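Local coordinates for protein phospho-furanose lactonase (Mycoplasma synoviae, PDB 3OVG) that hydrolyses phosphorylated furanose lactones such as D-xylono-1,4-lactone 5-phosphate, as well as carboxy 1,4-lactones, using two zinc ions per subunit, at residues A[7-12]-A[129-134]; A[80-85]-A[147-152]; A[15-20]-A[327-332]. One frame throughout, in Å; residues are numbered along the deposited sequence.

Contact 1 (A[7-12]-A[129-134]); sequences FARTVL and EIEEGM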
ATOM      1  N   PHE A   7     -34.124  12.983  34.457  1.00 20.10           N
ATOM      2  CA  PHE A   7     -34.366  12.058  33.364  1.00 19.71           C
ATOM      3  C   PHE A   7     -33.144  11.832  32.477  1.00 20.08           C
ATOM      4  O   PHE A   7     -32.201  12.631  32.480  1.00 20.09           O
ATOM      5  CB  PHE A   7     -35.546  12.531  32.519  1.00 20.89           C
ATOM      6  CG  PHE A   7     -35.259  13.762  31.712  1.00 22.33           C
ATOM      7  CD1 PHE A   7     -34.733  13.658  30.433  1.00 22.22           C
ATOM      8  CD2 PHE A   7     -35.503  15.026  32.244  1.00 22.35           C
ATOM      9  CE1 PHE A   7     -34.488  14.819  29.665  1.00 22.44           C
ATOM     10  CE2 PHE A   7     -35.255  16.172  31.509  1.00 21.05           C
ATOM     11  CZ  PHE A   7     -34.743  16.074  30.224  1.00 23.02           C
ATOM     12  N   ALA A   8     -33.172  10.728  31.737  1.00 18.99           N
ATOM     13  CA  ALA A   8     -32.263  10.503  30.617  1.00 18.43           C
ATOM     14  C   ALA A   8     -33.124  10.508  29.362  1.00 17.95           C
ATOM     15  O   ALA A   8     -34.312  10.191  29.404  1.00 17.05           O
ATOM     16  CB  ALA A   8     -31.541   9.180  30.765  1.00 16.92           C
ATOM     17  N   ARG A   9     -32.528  10.841  28.237  1.00 17.15           N
ATOM     18  CA  ARG A   9     -33.321  10.971  27.019  1.00 17.44           C
ATOM     19  C   ARG A   9     -33.024   9.800  26.077  1.00 16.50           C
ATOM     20  O   ARG A   9     -31.971   9.784  25.447  1.00 17.27           O
ATOM     21  CB  ARG A   9     -33.002  12.309  26.335  1.00 17.16           C
ATOM     22  CG  ARG A   9     -33.656  12.482  24.969  1.00 15.66           C
ATOM     23  CD  ARG A   9     -33.897  13.956  24.685  1.00 19.08           C
ATOM     24  NE  ARG A   9     -34.779  14.562  25.680  1.00 19.02           N
ATOM     25  CZ  ARG A   9     -34.879  15.876  25.909  1.00 19.66           C
ATOM     26  NH1 ARG A   9     -34.145  16.754  25.232  1.00 16.56           N
ATOM     27  NH2 ARG A   9     -35.698  16.317  26.846  1.00 17.83           N
ATOM     28  N   THR A  10     -33.923   8.812  26.000  1.00 15.56           N
ATOM     29  CA  THR A  10     -33.725   7.669  25.119  1.00 14.83           C
ATOM     30  C   THR A  10     -34.428   7.913  23.809  1.00 16.84           C
ATOM     31  O   THR A  10     -35.194   8.885  23.672  1.00 15.31           O
ATOM     32  CB  THR A  10     -34.249   6.309  25.698  1.00 18.31           C
ATOM     33  OG1 THR A  10     -35.675   6.237  25.591  1.00 17.54           O
ATOM     34  CG2 THR A  10     -33.833   6.128  27.125  1.00 15.85           C
ATOM     35  N   VAL A  11     -34.158   7.039  22.843  1.00 13.92           N
ATOM     36  CA  VAL A  11     -34.761   7.155  21.518  1.00 16.05           C
ATOM     37  C   VAL A  11     -36.258   6.963  21.609  1.00 18.18           C
ATOM     38  O   VAL A  11     -36.996   7.483  20.813  1.00 18.34           O
ATOM     39  CB  VAL A  11     -34.112   6.177  20.485  1.00 16.84           C
ATOM     40  CG1 VAL A  11     -32.615   6.512  20.352  1.00 15.01           C
ATOM     41  CG2 VAL A  11     -34.341   4.697  20.900  1.00 16.50           C
ATOM     42  N   LEU A  12     -36.719   6.274  22.637  1.00 18.90           N
ATOM     43  CA  LEU A  12     -38.158   6.086  22.765  1.00 20.83           C
ATOM     44  C   LEU A  12     -38.769   7.079  23.734  1.00 22.80           C
ATOM     45  O   LEU A  12     -39.944   6.970  24.043  1.00 22.92           O
ATOM     46  CB  LEU A  12     -38.480   4.670  23.220  1.00 18.65           C
ATOM     47  CG  LEU A  12     -38.729   3.582  22.164  1.00 24.51           C
ATOM     48  CD1 LEU A  12     -38.329   3.963  20.741  1.00 19.14           C
ATOM     49  CD2 LEU A  12     -38.086   2.275  22.605  1.00 21.08           C
ATOM     50  N   GLU A 129     -31.247  18.274  17.350  1.00 16.01           N
ATOM     51  CA  GLU A 129     -31.279  16.816  17.474  1.00 16.65           C
ATOM     52  C   GLU A 129     -31.649  16.377  18.891  1.00 15.53           C
ATOM     53  O   GLU A 129     -32.330  15.378  19.067  1.00 15.80           O
ATOM     54  CB  GLU A 129     -29.959  16.179  17.048  1.00 15.75           C
ATOM     55  CG  GLU A 129     -29.677  16.321  15.555  1.00 16.20           C
ATOM     56  CD  GLU A 129     -28.998  15.087  14.963  1.00 16.67           C
ATOM     57  OE1 GLU A 129     -27.888  14.678  15.433  1.00 15.68           O
ATOM     58  OE2 GLU A 129     -29.593  14.536  14.024  1.00 16.33           O
ATOM     59  N   ILE A 130     -31.169  17.110  19.886  1.00 17.20           N
ATOM     60  CA  ILE A 130     -31.496  16.852  21.295  1.00 17.84           C
ATOM     61  C   ILE A 130     -32.981  17.211  21.613  1.00 17.88           C
ATOM     62  O   ILE A 130     -33.670  16.484  22.327  1.00 18.94           O
ATOM     63  CB  ILE A 130     -30.552  17.666  22.224  1.00 17.52           C
ATOM     64  CG1 ILE A 130     -29.075  17.266  22.043  1.00 17.84           C
ATOM     65  CG2 ILE A 130     -30.932  17.494  23.674  1.00 19.33           C
ATOM     66  CD1 ILE A 130     -28.726  15.861  22.609  1.00 15.76           C
ATOM     67  N   GLU A 131     -33.477  18.320  21.053  1.00 18.31           N
ATOM     68  CA  GLU A 131     -34.772  18.876  21.456  1.00 18.99           C
ATOM     69  C   GLU A 131     -35.932  18.716  20.461  1.00 20.26           C
ATOM     70  O   GLU A 131     -37.090  18.756  20.865  1.00 21.36           O
ATOM     71  CB  GLU A 131     -34.634  20.357  21.914  1.00 21.57           C
ATOM     72  CG  GLU A 131     -33.680  20.503  23.119  1.00 23.11           C
ATOM     73  CD  GLU A 131     -33.679  21.883  23.757  1.00 25.18           C
ATOM     74  OE1 GLU A 131     -33.878  22.913  23.041  1.00 22.82           O
ATOM     75  OE2 GLU A 131     -33.426  21.920  24.984  1.00 21.94           O
ATOM     76  N   GLU A 132     -35.651  18.534  19.182  1.00 17.77           N
ATOM     77  CA  GLU A 132     -36.732  18.311  18.244  1.00 19.96           C
ATOM     78  C   GLU A 132     -36.759  16.873  17.733  1.00 19.32           C
ATOM     79  O   GLU A 132     -37.782  16.192  17.809  1.00 19.19           O
ATOM     80  CB  GLU A 132     -36.626  19.296  17.085  1.00 19.68           C
ATOM     81  CG  GLU A 132     -36.859  20.737  17.523  1.00 21.70           C
ATOM     82  CD  GLU A 132     -36.583  21.705  16.396  1.00 26.01           C
ATOM     83  OE1 GLU A 132     -37.136  21.491  15.301  1.00 27.04           O
ATOM     84  OE2 GLU A 132     -35.807  22.658  16.596  1.00 28.42           O
ATOM     85  N   GLY A 133     -35.628  16.425  17.203  1.00 17.15           N
ATOM     86  CA  GLY A 133     -35.518  15.065  16.700  1.00 17.76           C
ATOM     87  C   GLY A 133     -34.256  14.896  15.866  1.00 18.97           C
ATOM     88  O   GLY A 133     -33.821  15.835  15.200  1.00 16.45           O
HETATM   89  N   MSE A 134     -33.664  13.698  15.901  1.00 17.63           N
HETATM   90  CA  MSE A 134     -32.540  13.408  15.021  1.00 15.89           C
HETATM   91  C   MSE A 134     -32.926  13.417  13.549  1.00 16.12           C
HETATM   92  O   MSE A 134     -33.972  12.908  13.169  1.00 17.82           O
HETATM   93  CB  MSE A 134     -31.931  12.070  15.375  1.00 13.15           C
HETATM   94  CG  MSE A 134     -31.175  12.150  16.694  1.00 16.73           C
HETATM   95 SE   MSE A 134     -30.556  10.369  17.235  1.00 26.90          SE
HETATM   96  CE  MSE A 134     -32.348   9.632  17.680  1.00 15.72           C
TER
HETATM   97  O   HOH W   1     -33.163  19.524  26.618  1.00 24.04           O
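Strand 7-10 and the turn after it run past the end of helix 119-131, with CA atoms 8.4 Å apart at Arg9 and Ile130 and 9.3 Å apart at Val11 and Met134. Arg9 does most of the reaching. Its chain bends at chi3 (-60°), which swings the guanidinium toward the helix end, where NH1 gives a weak hydrogen bond to the backbone O of Ile130 (3.0 Å, N-H...O angle 130°). The methyl CG2 of Ile130 lies 3.6 Å from the same NH1. A water bridges the two side chains of Arg9 and Glu131, accepting from Arg9 NH1 and donating to Glu131 OE2 (2.9 Å). Both charged groups have stronger partners elsewhere: Arg9 pairs with Asp14, Glu131 with Lys333. Further along, the contact turns apolar, and Val11 CG1 meets the CE methyl of selenomethionine Met134 at 4.1 Å. Val11 and Met134 both also pack on Met97 of strand 94-97, while Val11 touches Leu82 and Ala85 of helix 78-88. On the other flank, Ile130 and Glu131 rest against Thr181 of helix 165-181, and Arg9 packs on Phe330.

Contact 2 (A[80-85]-A[147-152]); sequences KTLEIA and SKAKAG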
ATOM      1  N   LYS A  80     -32.524   2.080  11.643  1.00 14.86           N
ATOM      2  CA  LYS A  80     -32.202   0.748  12.106  1.00 17.52           C
ATOM      3  C   LYS A  80     -32.015   0.683  13.634  1.00 18.23           C
ATOM      4  O   LYS A  80     -32.421  -0.287  14.262  1.00 18.08           O
ATOM      5  CB  LYS A  80     -30.989   0.202  11.384  1.00 16.58           C
ATOM      6  CG  LYS A  80     -31.265  -0.155   9.931  1.00 19.12           C
ATOM      7  CD  LYS A  80     -30.113  -0.965   9.350  1.00 19.26           C
ATOM      8  CE  LYS A  80     -30.152  -0.937   7.848  1.00 29.39           C
ATOM      9  NZ  LYS A  80     -30.512   0.456   7.365  1.00 37.18           N
ATOM     10  N   THR A  81     -31.410   1.710  14.231  1.00 18.31           N
ATOM     11  CA  THR A  81     -31.223   1.714  15.701  1.00 16.97           C
ATOM     12  C   THR A  81     -32.576   1.752  16.407  1.00 18.66           C
ATOM     13  O   THR A  81     -32.772   1.095  17.429  1.00 16.85           O
ATOM     14  CB  THR A  81     -30.332   2.870  16.141  1.00 17.65           C
ATOM     15  OG1 THR A  81     -29.083   2.737  15.466  1.00 16.67           O
ATOM     16  CG2 THR A  81     -30.076   2.824  17.659  1.00 15.59           C
ATOM     17  N   LEU A  82     -33.522   2.506  15.840  1.00 19.06           N
ATOM     18  CA  LEU A  82     -34.884   2.504  16.363  1.00 19.74           C
ATOM     19  C   LEU A  82     -35.492   1.120  16.319  1.00 18.03           C
ATOM     20  O   LEU A  82     -36.203   0.766  17.261  1.00 19.57           O
ATOM     21  CB  LEU A  82     -35.814   3.499  15.642  1.00 18.05           C
ATOM     22  CG  LEU A  82     -35.763   4.938  16.172  1.00 22.21           C
ATOM     23  CD1 LEU A  82     -36.637   5.858  15.296  1.00 21.07           C
ATOM     24  CD2 LEU A  82     -36.268   4.927  17.599  1.00 21.36           C
ATOM     25  N   GLU A  83     -35.260   0.358  15.237  1.00 17.74           N
ATOM     26  CA  GLU A  83     -35.798  -1.020  15.170  1.00 22.68           C
ATOM     27  C   GLU A  83     -35.249  -1.841  16.334  1.00 19.52           C
ATOM     28  O   GLU A  83     -35.953  -2.632  16.925  1.00 19.16           O
ATOM     29  CB  GLU A  83     -35.423  -1.773  13.894  1.00 20.75           C
ATOM     30  CG  GLU A  83     -35.985  -1.230  12.563  1.00 24.45           C
ATOM     31  CD  GLU A  83     -35.595  -2.149  11.405  1.00 29.59           C
ATOM     32  OE1 GLU A  83     -36.013  -3.328  11.421  1.00 37.40           O
ATOM     33  OE2 GLU A  83     -34.856  -1.712  10.503  1.00 33.18           O
ATOM     34  N   ILE A  84     -33.968  -1.672  16.630  1.00 19.49           N
ATOM     35  CA  ILE A  84     -33.360  -2.400  17.726  1.00 18.54           C
ATOM     36  C   ILE A  84     -33.996  -1.966  19.066  1.00 19.13           C
ATOM     37  O   ILE A  84     -34.373  -2.800  19.869  1.00 17.82           O
ATOM     38  CB  ILE A  84     -31.818  -2.225  17.742  1.00 19.41           C
ATOM     39  CG1 ILE A  84     -31.191  -2.801  16.454  1.00 19.81           C
ATOM     40  CG2 ILE A  84     -31.256  -2.854  18.995  1.00 18.35           C
ATOM     41  CD1 ILE A  84     -29.782  -2.293  16.130  1.00 15.99           C
ATOM     42  N   ALA A  85     -34.164  -0.659  19.281  1.00 17.77           N
ATOM     43  CA  ALA A  85     -34.737  -0.163  20.530  1.00 18.36           C
ATOM     44  C   ALA A  85     -36.155  -0.725  20.756  1.00 20.14           C
ATOM     45  O   ALA A  85     -36.497  -1.172  21.848  1.00 18.18           O
ATOM     46  CB  ALA A  85     -34.764   1.401  20.533  1.00 15.80           C
ATOM     47  N   SER A 147     -36.677  12.552  12.780  1.00 17.54           N
ATOM     48  CA  SER A 147     -37.338  11.486  13.515  1.00 18.65           C
ATOM     49  C   SER A 147     -38.072  12.079  14.709  1.00 19.51           C
ATOM     50  O   SER A 147     -37.714  13.171  15.155  1.00 21.39           O
ATOM     51  CB  SER A 147     -36.264  10.548  14.084  1.00 16.82           C
ATOM     52  OG  SER A 147     -36.842   9.374  14.591  1.00 17.02           O
ATOM     53  N   LYS A 148     -39.072  11.372  15.239  1.00 17.72           N
ATOM     54  CA  LYS A 148     -39.615  11.729  16.564  1.00 22.24           C
ATOM     55  C   LYS A 148     -38.601  11.356  17.664  1.00 18.69           C
ATOM     56  O   LYS A 148     -38.692  11.850  18.779  1.00 20.91           O
ATOM     57  CB  LYS A 148     -40.939  11.008  16.860  1.00 21.71           C
ATOM     58  CG  LYS A 148     -42.080  11.295  15.882  1.00 32.54           C
ATOM     59  CD  LYS A 148     -43.374  10.601  16.354  1.00 36.96           C
ATOM     60  CE  LYS A 148     -44.421  10.511  15.250  1.00 41.11           C
ATOM     61  NZ  LYS A 148     -44.929  11.868  14.887  1.00 45.45           N
ATOM     62  N   ALA A 149     -37.679  10.446  17.359  1.00 17.48           N
ATOM     63  CA  ALA A 149     -36.636  10.066  18.319  1.00 17.96           C
ATOM     64  C   ALA A 149     -35.626  11.204  18.434  1.00 17.83           C
ATOM     65  O   ALA A 149     -35.218  11.788  17.426  1.00 15.39           O
ATOM     66  CB  ALA A 149     -35.932   8.777  17.884  1.00 18.34           C
ATOM     67  N   LYS A 150     -35.228  11.505  19.667  1.00 19.80           N
ATOM     68  CA  LYS A 150     -34.249  12.541  19.922  1.00 15.32           C
ATOM     69  C   LYS A 150     -32.981  11.936  20.467  1.00 18.18           C
ATOM     70  O   LYS A 150     -33.003  10.880  21.103  1.00 16.03           O
ATOM     71  CB  LYS A 150     -34.780  13.572  20.928  1.00 16.55           C
ATOM     72  CG  LYS A 150     -36.066  14.273  20.519  1.00 16.90           C
ATOM     73  CD  LYS A 150     -36.658  15.054  21.680  1.00 20.51           C
ATOM     74  CE  LYS A 150     -38.117  15.460  21.398  1.00 24.83           C
ATOM     75  NZ  LYS A 150     -38.761  16.072  22.596  1.00 28.25           N
ATOM     76  N   ALA A 151     -31.876  12.620  20.198  1.00 14.78           N
ATOM     77  CA  ALA A 151     -30.610  12.307  20.816  1.00 17.40           C
ATOM     78  C   ALA A 151     -30.606  12.675  22.301  1.00 18.30           C
ATOM     79  O   ALA A 151     -31.267  13.660  22.723  1.00 15.15           O
ATOM     80  CB  ALA A 151     -29.440  13.024  20.044  1.00 15.03           C
ATOM     81  N   GLY A 152     -29.857  11.891  23.081  1.00 15.51           N
ATOM     82  CA  GLY A 152     -29.730  12.121  24.502  1.00 15.06           C
ATOM     83  C   GLY A 152     -28.316  12.326  25.042  1.00 14.93           C
ATOM     84  O   GLY A 152     -28.098  12.255  26.249  1.00 14.72           O
TER
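Leu82 meets Ser147 and Ala149 without any ring, carboxylate or guanidinium taking part, so there is no stacked face or polar edge here; what faces the loop is the forked end of a leucine. Its two methyls divide the work. Leu82 CD1 sits 3.6 Å from Ser147 OG and also touches Ala149 CB at 4.0 Å, while Leu82 CD2 lies 3.9 Å from that same CB. The alanine methyl thus rests against both prongs, and the hydroxyl oxygen comes up beside one of them. The backbones stay apart, with the CA atoms of Leu82 and Ala149 8.0 Å from each other, and the leucine side chain spans the distance. No hydrogen bond crosses.

Ser147 OG is occupied on its own side: with OG anti to the backbone N (chi1 -169°), it accepts from Ala149 N at 3.1 Å and an N-H...O angle of 155°. This is an ST turn; Ser147 and Ala149 both point toward the helix.

In the TIM-barrel fold of this family, helix 78-88 belongs to the beta-alpha-beta crossover between the neighbouring parallel strands 63-68 and 94-97. The loop it touches runs from helix 119-131 toward strand 157-160, and a backbone hydrogen bond between Ser147 and Met134 ties it to the residues that follow that helix. Leu82 has further company in Leu12 of the N-terminal turn. Other sides of the same helix are taken up elsewhere: Thr81 packs on Val95 and Met97 of strand 94-97, and Ile84 on Ser51 and Phe55 of helix 48-60.

Contact 3 (A[15-20]-A[327-332]); sequences IPVEKL and VLAFDE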
ATOM      1  N   ILE A  15     -36.852   8.983  30.227  1.00 19.87           N
ATOM      2  CA  ILE A  15     -37.206   8.092  31.317  1.00 19.56           C
ATOM      3  C   ILE A  15     -36.597   8.576  32.622  1.00 20.28           C
ATOM      4  O   ILE A  15     -35.577   9.247  32.617  1.00 22.75           O
ATOM      5  CB  ILE A  15     -36.671   6.657  31.098  1.00 20.04           C
ATOM      6  CG1 ILE A  15     -35.145   6.657  31.097  1.00 18.50           C
ATOM      7  CG2 ILE A  15     -37.212   6.081  29.803  1.00 21.40           C
ATOM      8  CD1 ILE A  15     -34.559   5.279  30.893  1.00 21.82           C
ATOM      9  N   PRO A  16     -37.202   8.205  33.757  1.00 20.36           N
ATOM     10  CA  PRO A  16     -36.541   8.546  35.028  1.00 24.28           C
ATOM     11  C   PRO A  16     -35.179   7.865  35.077  1.00 22.65           C
ATOM     12  O   PRO A  16     -35.042   6.730  34.624  1.00 23.00           O
ATOM     13  CB  PRO A  16     -37.454   7.935  36.104  1.00 22.46           C
ATOM     14  CG  PRO A  16     -38.767   7.648  35.419  1.00 26.85           C
ATOM     15  CD  PRO A  16     -38.459   7.455  33.929  1.00 22.36           C
ATOM     16  N   VAL A  17     -34.182   8.524  35.647  1.00 23.38           N
ATOM     17  CA  VAL A  17     -32.858   7.914  35.657  1.00 22.27           C
ATOM     18  C   VAL A  17     -32.814   6.561  36.396  1.00 22.01           C
ATOM     19  O   VAL A  17     -31.947   5.743  36.136  1.00 21.56           O
ATOM     20  CB  VAL A  17     -31.782   8.877  36.201  1.00 22.53           C
ATOM     21  CG1 VAL A  17     -31.576  10.040  35.234  1.00 20.15           C
ATOM     22  CG2 VAL A  17     -32.146   9.347  37.624  1.00 23.29           C
ATOM     23  N   GLU A  18     -33.750   6.319  37.307  1.00 25.36           N
ATOM     24  CA  GLU A  18     -33.755   5.070  38.076  1.00 23.51           C
ATOM     25  C   GLU A  18     -34.052   3.913  37.155  1.00 22.52           C
ATOM     26  O   GLU A  18     -33.865   2.780  37.531  1.00 22.72           O
ATOM     27  CB  GLU A  18     -34.800   5.127  39.193  1.00 26.25           C
ATOM     28  CG  GLU A  18     -34.537   6.242  40.233  1.00 31.09           C
ATOM     29  CD  GLU A  18     -34.912   7.673  39.765  1.00 30.77           C
ATOM     30  OE1 GLU A  18     -35.594   7.875  38.718  1.00 25.01           O
ATOM     31  OE2 GLU A  18     -34.502   8.614  40.475  1.00 36.29           O
ATOM     32  N   LYS A  19     -34.480   4.210  35.927  1.00 21.68           N
ATOM     33  CA  LYS A  19     -34.880   3.175  34.978  1.00 20.13           C
ATOM     34  C   LYS A  19     -33.714   2.823  34.022  1.00 20.79           C
ATOM     35  O   LYS A  19     -33.810   1.902  33.222  1.00 20.57           O
ATOM     36  CB  LYS A  19     -36.084   3.674  34.181  1.00 24.09           C
ATOM     37  CG  LYS A  19     -37.164   2.661  33.938  1.00 34.38           C
ATOM     38  CD  LYS A  19     -38.355   2.829  34.893  1.00 37.90           C
ATOM     39  CE  LYS A  19     -39.365   3.836  34.310  1.00 40.79           C
ATOM     40  NZ  LYS A  19     -40.803   3.577  34.691  1.00 44.36           N
ATOM     41  N   LEU A  20     -32.625   3.573  34.108  1.00 18.18           N
ATOM     42  CA  LEU A  20     -31.424   3.277  33.325  1.00 19.27           C
ATOM     43  C   LEU A  20     -30.849   1.894  33.657  1.00 19.24           C
ATOM     44  O   LEU A  20     -30.429   1.187  32.751  1.00 17.60           O
ATOM     45  CB  LEU A  20     -30.352   4.376  33.506  1.00 18.16           C
ATOM     46  CG  LEU A  20     -30.549   5.711  32.744  1.00 17.06           C
ATOM     47  CD1 LEU A  20     -29.687   6.888  33.255  1.00 15.39           C
ATOM     48  CD2 LEU A  20     -30.328   5.549  31.237  1.00 18.53           C
ATOM     49  N   VAL A 327     -24.231  10.680  35.441  1.00 21.05           N
ATOM     50  CA  VAL A 327     -23.620  11.377  34.312  1.00 17.54           C
ATOM     51  C   VAL A 327     -24.533  11.497  33.082  1.00 20.99           C
ATOM     52  O   VAL A 327     -24.313  12.377  32.255  1.00 21.51           O
ATOM     53  CB  VAL A 327     -22.273  10.761  33.915  1.00 20.68           C
ATOM     54  CG1 VAL A 327     -21.324  10.792  35.091  1.00 23.00           C
ATOM     55  CG2 VAL A 327     -22.451   9.311  33.403  1.00 16.55           C
ATOM     56  N   LEU A 328     -25.561  10.648  32.985  1.00 18.70           N
ATOM     57  CA  LEU A 328     -26.467  10.659  31.834  1.00 20.17           C
ATOM     58  C   LEU A 328     -27.748  11.464  32.080  1.00 20.71           C
ATOM     59  O   LEU A 328     -28.552  11.646  31.162  1.00 17.57           O
ATOM     60  CB  LEU A 328     -26.835   9.225  31.414  1.00 18.92           C
ATOM     61  CG  LEU A 328     -25.683   8.347  30.896  1.00 16.14           C
ATOM     62  CD1 LEU A 328     -26.247   6.941  30.622  1.00 18.85           C
ATOM     63  CD2 LEU A 328     -25.126   8.920  29.602  1.00 16.74           C
ATOM     64  N   ALA A 329     -27.945  11.937  33.314  1.00 19.14           N
ATOM     65  CA  ALA A 329     -29.147  12.709  33.652  1.00 18.64           C
ATOM     66  C   ALA A 329     -29.068  14.093  33.014  1.00 19.60           C
ATOM     67  O   ALA A 329     -28.009  14.699  33.047  1.00 19.70           O
ATOM     68  CB  ALA A 329     -29.266  12.834  35.185  1.00 17.77           C
ATOM     69  N   PHE A 330     -30.145  14.613  32.435  1.00 17.32           N
ATOM     70  CA  PHE A 330     -30.080  15.994  31.953  1.00 17.73           C
ATOM     71  C   PHE A 330     -29.913  16.989  33.102  1.00 21.81           C
ATOM     72  O   PHE A 330     -30.496  16.815  34.181  1.00 21.72           O
ATOM     73  CB  PHE A 330     -31.326  16.352  31.136  1.00 18.08           C
ATOM     74  CG  PHE A 330     -31.195  16.023  29.654  1.00 15.70           C
ATOM     75  CD1 PHE A 330     -30.743  14.776  29.246  1.00 17.16           C
ATOM     76  CD2 PHE A 330     -31.516  16.959  28.690  1.00 17.74           C
ATOM     77  CE1 PHE A 330     -30.621  14.456  27.898  1.00 16.77           C
ATOM     78  CE2 PHE A 330     -31.416  16.649  27.322  1.00 17.49           C
ATOM     79  CZ  PHE A 330     -30.969  15.412  26.925  1.00 15.34           C
ATOM     80  N   ASP A 331     -29.129  18.039  32.873  1.00 20.89           N
ATOM     81  CA  ASP A 331     -29.094  19.170  33.804  1.00 22.65           C
ATOM     82  C   ASP A 331     -30.267  20.039  33.454  1.00 24.21           C
ATOM     83  O   ASP A 331     -30.862  19.857  32.381  1.00 21.40           O
ATOM     84  CB  ASP A 331     -27.839  20.018  33.598  1.00 22.17           C
ATOM     85  CG  ASP A 331     -26.702  19.578  34.458  1.00 22.10           C
ATOM     86  OD1 ASP A 331     -26.890  18.605  35.229  1.00 25.24           O
ATOM     87  OD2 ASP A 331     -25.638  20.209  34.367  1.00 21.09           O
ATOM     88  N   GLU A 332     -30.593  20.987  34.338  1.00 24.98           N
ATOM     89  CA  GLU A 332     -31.484  22.065  33.960  1.00 27.02           C
ATOM     90  C   GLU A 332     -30.766  22.885  32.884  1.00 23.16           C
ATOM     91  O   GLU A 332     -29.536  23.025  32.919  1.00 21.31           O
ATOM     92  CB  GLU A 332     -31.846  22.980  35.146  1.00 26.62           C
ATOM     93  CG  GLU A 332     -32.737  22.332  36.248  1.00 35.26           C
ATOM     94  CD  GLU A 332     -33.881  21.459  35.691  1.00 43.73           C
ATOM     95  OE1 GLU A 332     -34.861  22.004  35.090  1.00 42.48           O
ATOM     96  OE2 GLU A 332     -33.797  20.214  35.875  1.00 46.04           O
TER
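Val17 sets its CG1 methyl against Ala329, 3.6 Å from CB and 3.9 Å from CA. With CG1 beside its own backbone N (chi1 -68°), the valine puts this branch onto the alanine, and the chains come close: the CA atoms of Val17 and Ala329 are 6.4 Å apart. Three residues on, Leu20 makes the second touch, its CD1 meeting Leu328 CB at 4.1 Å as the two leucine side chains cross at a slant. All four residues are buried, and the interface between the segments is wholly apolar.

The spacing on the first segment comes from a short 3-10 turn over residues 17-19. Lys19 N bonds to Pro16 O at 2.9 Å and Leu20 N to Val17 O at 3.0 Å, and Val17 and Leu20 both point toward the facing loop. That loop is held from other directions as well: Ala329 O accepts from Lys211, the ring of Phe330 stacks with that of Phe7, and Leu328 also packs on Gln213 of strand 212-215.

The 3-10 turn leads into strand 22-25, which carries His26 just beyond its end, and the facing segment lies near the C-terminal end of helix 313-327. The contact therefore brings early and late parts of the chain together in the closed TIM barrel of the phosphotriesterase family.

Contacts 1 and 2 are close neighbours, centres about 8 Å apart, and share the loop after helix 119-131: Met134 N lies 2.9 Å from Ala149 O, a probable hydrogen bond. Contact 3, about 12 Å from contact 1 between centres, meets it through the antiparallel pair 7-10 and 13-16 and a probable Phe7 O to Phe330 N bond of 2.9 Å. The centres of contacts 2 and 3 are about 17 Å apart. Contacts 1 and 2 are away from the active site; in contact 3 the Leu328 side chain is about 9 Å from that of zinc ligand His26 and about 14 Å from a zinc ion.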